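Local coordinates for protein 3-oxosteroid 1-dehydrogenase (Sterolibacterium denitrificans, PDB 7P18) that probably uses its FAD cofactor to introduce the delta-1 double bond into 3-oxosteroids, passing the electrons to an acceptor, at residues A17-L31 with A546-A558. Residues are numbered along the deposited sequence; the frame is centred on the assembly and turned at random.
Sequences AGAMLAAARAHDLGL and AMTFGFRAANHIA
Gly18 and Gly550 let helices 17-28 and 546-558 come closest toward the start of the two segments: the CA atoms of Gly18 and Met547 are 4.1 Å apart, and a CB on either glycine would clash with a carbonyl oxygen opposite. The axes run 28° apart, so the spacing widens gradually. Ala22 CB sits 3.4 Å from Gly550 O, and one turn on Ala554 CB nestles against the Ala22 carbonyl and the Ala26 amide. Leu21, its CG anti to the backbone N (chi1 -170°), crosses Met547 at about a right angle and brings CD1 to 3.5 Å from Met547 O. Helix 17-28 follows strand 10-13 in the Rossmann-type FAD-binding fold, and the Ala546 side chain comes within about 5 Å of the bound FAD. The solvent side is the flank of Arg25, Asn555 and Leu29. There Arg25 bends at chi2 and grips Asn555 OD1 side-on, NE bonding at 2.8 Å and nearly straight, NH2 less directly from above the amide plane. Phe551 CE1 lies over one guanidinium face near its rim, planes 34° apart; Leu29 CD2 lies off-centre over the other. A leucine replacing Arg25 would remove both donors, and the Asn555 amide would probably be freer to turn. Past the Schellman motif at Gly30, Leu31 CD1 packs against buried Ile557 CG2.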
loop_
_atom_site.group_PDB
_atom_site.type_symbol
_atom_site.label_atom_id
_atom_site.label_comp_id
_atom_site.label_asym_id
_atom_site.label_seq_id
_atom_site.Cartn_x
_atom_site.Cartn_y
_atom_site.Cartn_z
ATOM N N ALA A 17 8.099 2.653 -7.225
ATOM C CA ALA A 17 8.826 1.389 -7.477
ATOM C C ALA A 17 8.570 0.946 -8.929
ATOM O O ALA A 17 9.532 0.511 -9.615
ATOM C CB ALA A 17 8.384 0.367 -6.473
ATOM N N GLY A 18 7.325 1.001 -9.387
ATOM C CA GLY A 18 6.973 0.593 -10.771
ATOM C C GLY A 18 7.803 1.375 -11.781
ATOM O O GLY A 18 8.429 0.780 -12.693
ATOM N N ALA A 19 7.868 2.693 -11.603
ATOM C CA ALA A 19 8.605 3.607 -12.504
ATOM C C ALA A 19 10.094 3.274 -12.498
ATOM O O ALA A 19 10.665 3.181 -13.595
ATOM C CB ALA A 19 8.337 5.051 -12.114
ATOM N N MET A 20 10.712 3.109 -11.329
ATOM C CA MET A 20 12.164 2.888 -11.244
ATOM C C MET A 20 12.517 1.492 -11.790
ATOM O O MET A 20 13.573 1.355 -12.481
ATOM C CB MET A 20 12.645 3.103 -9.805
ATOM C CG MET A 20 12.545 4.600 -9.351
ATOM S SD MET A 20 13.576 4.941 -7.856
ATOM C CE MET A 20 12.525 4.271 -6.576
ATOM N N LEU A 21 11.674 0.479 -11.517
ATOM C CA LEU A 21 11.851 -0.897 -12.068
ATOM C C LEU A 21 11.807 -0.830 -13.597
ATOM O O LEU A 21 12.729 -1.379 -14.242
ATOM C CB LEU A 21 10.771 -1.834 -11.512
ATOM C CG LEU A 21 10.935 -3.345 -11.778
ATOM C CD1 LEU A 21 10.546 -3.698 -13.199
ATOM C CD2 LEU A 21 12.337 -3.814 -11.500
ATOM N N ALA A 22 10.801 -0.171 -14.167
ATOM C CA ALA A 22 10.649 -0.040 -15.629
ATOM C C ALA A 22 11.916 0.620 -16.187
ATOM O O ALA A 22 12.421 0.163 -17.239
ATOM C CB ALA A 22 9.389 0.699 -15.991
ATOM N N ALA A 23 12.421 1.649 -15.510
ATOM C CA ALA A 23 13.626 2.401 -15.926
ATOM C C ALA A 23 14.844 1.465 -15.960
ATOM O O ALA A 23 15.594 1.475 -16.984
ATOM C CB ALA A 23 13.844 3.585 -14.999
ATOM N N ALA A 24 15.065 0.685 -14.925
ATOM C CA ALA A 24 16.227 -0.220 -14.830
ATOM C C ALA A 24 16.108 -1.279 -15.934
ATOM O O ALA A 24 17.134 -1.615 -16.592
ATOM C CB ALA A 24 16.289 -0.856 -13.470
ATOM N N ARG A 25 14.902 -1.788 -16.138
ATOM C CA ARG A 25 14.672 -2.887 -17.105
ATOM C C ARG A 25 14.895 -2.343 -18.515
ATOM O O ARG A 25 15.549 -3.042 -19.307
ATOM C CB ARG A 25 13.294 -3.521 -16.936
ATOM C CG ARG A 25 13.000 -4.605 -17.963
ATOM C CD ARG A 25 13.897 -5.810 -17.778
ATOM N NE ARG A 25 13.523 -6.876 -18.704
ATOM C CZ ARG A 25 14.117 -8.059 -18.787
ATOM N NH1 ARG A 25 15.121 -8.395 -17.983
ATOM N NH2 ARG A 25 13.674 -8.920 -19.682
ATOM N N ALA A 26 14.342 -1.177 -18.835
ATOM C CA ALA A 26 14.470 -0.550 -20.172
ATOM C C ALA A 26 15.964 -0.324 -20.441
ATOM O O ALA A 26 16.450 -0.685 -21.530
ATOM C CB ALA A 26 13.676 0.712 -20.230
ATOM N N HIS A 27 16.690 0.181 -19.445
ATOM C CA HIS A 27 18.149 0.371 -19.548
ATOM C C HIS A 27 18.818 -0.968 -19.874
ATOM O O HIS A 27 19.616 -1.013 -20.850
ATOM C CB HIS A 27 18.719 0.962 -18.270
ATOM C CG HIS A 27 20.195 1.158 -18.343
ATOM N ND1 HIS A 27 21.080 0.168 -17.988
ATOM C CD2 HIS A 27 20.928 2.230 -18.708
ATOM C CE1 HIS A 27 22.307 0.634 -18.128
ATOM N NE2 HIS A 27 22.229 1.903 -18.538
ATOM N N ASP A 28 18.499 -2.026 -19.128
ATOM C CA ASP A 28 19.182 -3.343 -19.272
ATOM C C ASP A 28 18.886 -3.937 -20.640
ATOM O O ASP A 28 19.688 -4.770 -21.047
ATOM C CB ASP A 28 18.842 -4.306 -18.146
ATOM C CG ASP A 28 19.513 -3.962 -16.840
ATOM O OD1 ASP A 28 20.418 -3.092 -16.857
ATOM O OD2 ASP A 28 19.143 -4.531 -15.829
ATOM N N LEU A 29 17.832 -3.477 -21.331
ATOM C CA LEU A 29 17.454 -3.937 -22.694
ATOM C C LEU A 29 18.044 -3.009 -23.764
ATOM O O LEU A 29 17.717 -3.208 -24.931
ATOM C CB LEU A 29 15.927 -3.998 -22.795
ATOM C CG LEU A 29 15.245 -5.061 -21.919
ATOM C CD1 LEU A 29 13.717 -4.964 -22.038
ATOM C CD2 LEU A 29 15.731 -6.471 -22.288
ATOM N N GLY A 30 18.872 -2.035 -23.375
ATOM C CA GLY A 30 19.698 -1.229 -24.296
ATOM C C GLY A 30 19.060 0.104 -24.643
ATOM O O GLY A 30 19.527 0.724 -25.600
ATOM N N LEU A 31 18.024 0.543 -23.914
ATOM C CA LEU A 31 17.355 1.837 -24.185
ATOM C C LEU A 31 17.941 2.906 -23.264
ATOM O O LEU A 31 18.202 2.598 -22.067
ATOM C CB LEU A 31 15.841 1.726 -23.937
ATOM C CG LEU A 31 15.125 0.655 -24.758
ATOM C CD1 LEU A 31 13.833 0.202 -24.081
ATOM C CD2 LEU A 31 14.856 1.163 -26.167
ATOM N N ALA A 546 2.333 -2.934 -10.119
ATOM C CA ALA A 546 3.089 -1.726 -10.548
ATOM C C ALA A 546 4.401 -2.192 -11.177
ATOM O O ALA A 546 4.721 -1.792 -12.320
ATOM C CB ALA A 546 3.323 -0.770 -9.380
ATOM N N MET A 547 5.136 -3.013 -10.467
ATOM C CA MET A 547 6.454 -3.476 -10.945
ATOM C C MET A 547 6.300 -4.455 -12.115
ATOM O O MET A 547 7.149 -4.394 -13.020
ATOM C CB MET A 547 7.314 -4.020 -9.799
ATOM C CG MET A 547 7.973 -2.835 -8.976
ATOM S SD MET A 547 9.419 -3.233 -8.086
ATOM C CE MET A 547 8.885 -4.621 -7.094
ATOM N N THR A 548 5.287 -5.318 -12.128
ATOM C CA THR A 548 5.162 -6.370 -13.175
ATOM C C THR A 548 4.805 -5.689 -14.505
ATOM O O THR A 548 5.433 -5.982 -15.511
ATOM C CB THR A 548 4.169 -7.462 -12.784
ATOM O OG1 THR A 548 4.617 -8.112 -11.587
ATOM C CG2 THR A 548 3.988 -8.440 -13.934
ATOM N N PHE A 549 3.875 -4.731 -14.513
ATOM C CA PHE A 549 3.516 -4.019 -15.755
ATOM C C PHE A 549 4.637 -3.037 -16.137
ATOM O O PHE A 549 4.803 -2.786 -17.332
ATOM C CB PHE A 549 2.082 -3.505 -15.706
ATOM C CG PHE A 549 1.080 -4.616 -15.875
ATOM C CD1 PHE A 549 0.920 -5.251 -17.099
ATOM C CD2 PHE A 549 0.393 -5.131 -14.784
ATOM C CE1 PHE A 549 0.035 -6.313 -17.241
ATOM C CE2 PHE A 549 -0.459 -6.212 -14.923
ATOM C CZ PHE A 549 -0.637 -6.803 -16.143
ATOM N N GLY A 550 5.429 -2.543 -15.180
ATOM C CA GLY A 550 6.630 -1.752 -15.501
ATOM C C GLY A 550 7.618 -2.579 -16.305
ATOM O O GLY A 550 8.105 -2.100 -17.345
ATOM N N PHE A 551 7.864 -3.794 -15.846
ATOM C CA PHE A 551 8.707 -4.825 -16.514
ATOM C C PHE A 551 8.158 -5.095 -17.928
ATOM O O PHE A 551 8.962 -5.042 -18.914
ATOM C CB PHE A 551 8.741 -6.037 -15.593
ATOM C CG PHE A 551 9.611 -7.190 -16.033
ATOM C CD1 PHE A 551 10.985 -7.160 -15.818
ATOM C CD2 PHE A 551 9.047 -8.335 -16.579
ATOM C CE1 PHE A 551 11.779 -8.252 -16.149
ATOM C CE2 PHE A 551 9.833 -9.435 -16.888
ATOM C CZ PHE A 551 11.200 -9.379 -16.722
ATOM N N ARG A 552 6.871 -5.415 -18.049
ATOM C CA ARG A 552 6.226 -5.690 -19.369
ATOM C C ARG A 552 6.290 -4.452 -20.281
ATOM O O ARG A 552 6.488 -4.651 -21.485
ATOM C CB ARG A 552 4.810 -6.228 -19.226
ATOM C CG ARG A 552 4.727 -7.614 -18.583
ATOM C CD ARG A 552 3.340 -8.229 -18.734
ATOM N NE ARG A 552 2.992 -8.450 -20.137
ATOM C CZ ARG A 552 3.148 -9.601 -20.823
ATOM N NH1 ARG A 552 3.618 -10.690 -20.240
ATOM N NH2 ARG A 552 2.785 -9.647 -22.101
ATOM N N ALA A 553 6.115 -3.222 -19.766
ATOM C CA ALA A 553 6.215 -2.001 -20.588
ATOM C C ALA A 553 7.604 -1.934 -21.222
ATOM O O ALA A 553 7.682 -1.713 -22.461
ATOM C CB ALA A 553 5.932 -0.734 -19.794
ATOM N N ALA A 554 8.652 -2.036 -20.415
ATOM C CA ALA A 554 10.051 -1.939 -20.869
ATOM C C ALA A 554 10.288 -3.048 -21.905
ATOM O O ALA A 554 10.826 -2.758 -22.978
ATOM C CB ALA A 554 11.012 -2.079 -19.736
ATOM N N ASN A 555 9.830 -4.253 -21.622
ATOM C CA ASN A 555 9.996 -5.417 -22.539
ATOM C C ASN A 555 9.325 -5.094 -23.876
ATOM O O ASN A 555 9.942 -5.359 -24.938
ATOM C CB ASN A 555 9.441 -6.699 -21.915
ATOM C CG ASN A 555 10.246 -7.243 -20.770
ATOM O OD1 ASN A 555 11.382 -6.815 -20.501
ATOM N ND2 ASN A 555 9.659 -8.207 -20.070
ATOM N N HIS A 556 8.123 -4.519 -23.856
ATOM C CA HIS A 556 7.355 -4.244 -25.081
ATOM C C HIS A 556 8.088 -3.193 -25.908
ATOM O O HIS A 556 8.182 -3.351 -27.166
ATOM C CB HIS A 556 5.920 -3.836 -24.775
ATOM C CG HIS A 556 5.091 -3.738 -26.006
ATOM N ND1 HIS A 556 4.942 -2.566 -26.697
ATOM C CD2 HIS A 556 4.418 -4.694 -26.699
ATOM C CE1 HIS A 556 4.166 -2.788 -27.749
ATOM N NE2 HIS A 556 3.790 -4.080 -27.727
ATOM N N ILE A 557 8.572 -2.146 -25.250
ATOM C CA ILE A 557 9.283 -1.027 -25.924
ATOM C C ILE A 557 10.544 -1.595 -26.612
ATOM O O ILE A 557 10.744 -1.317 -27.786
ATOM C CB ILE A 557 9.613 0.100 -24.941
ATOM C CG1 ILE A 557 8.374 0.806 -24.382
ATOM C CG2 ILE A 557 10.562 1.087 -25.601
ATOM C CD1 ILE A 557 8.693 1.698 -23.188
ATOM N N ALA A 558 11.354 -2.362 -25.904
ATOM C CA ALA A 558 12.566 -3.021 -26.472
ATOM C C ALA A 558 12.221 -3.989 -27.628
ATOM O O ALA A 558 12.982 -4.004 -28.621
ATOM C CB ALA A 558 13.344 -3.700 -25.395
#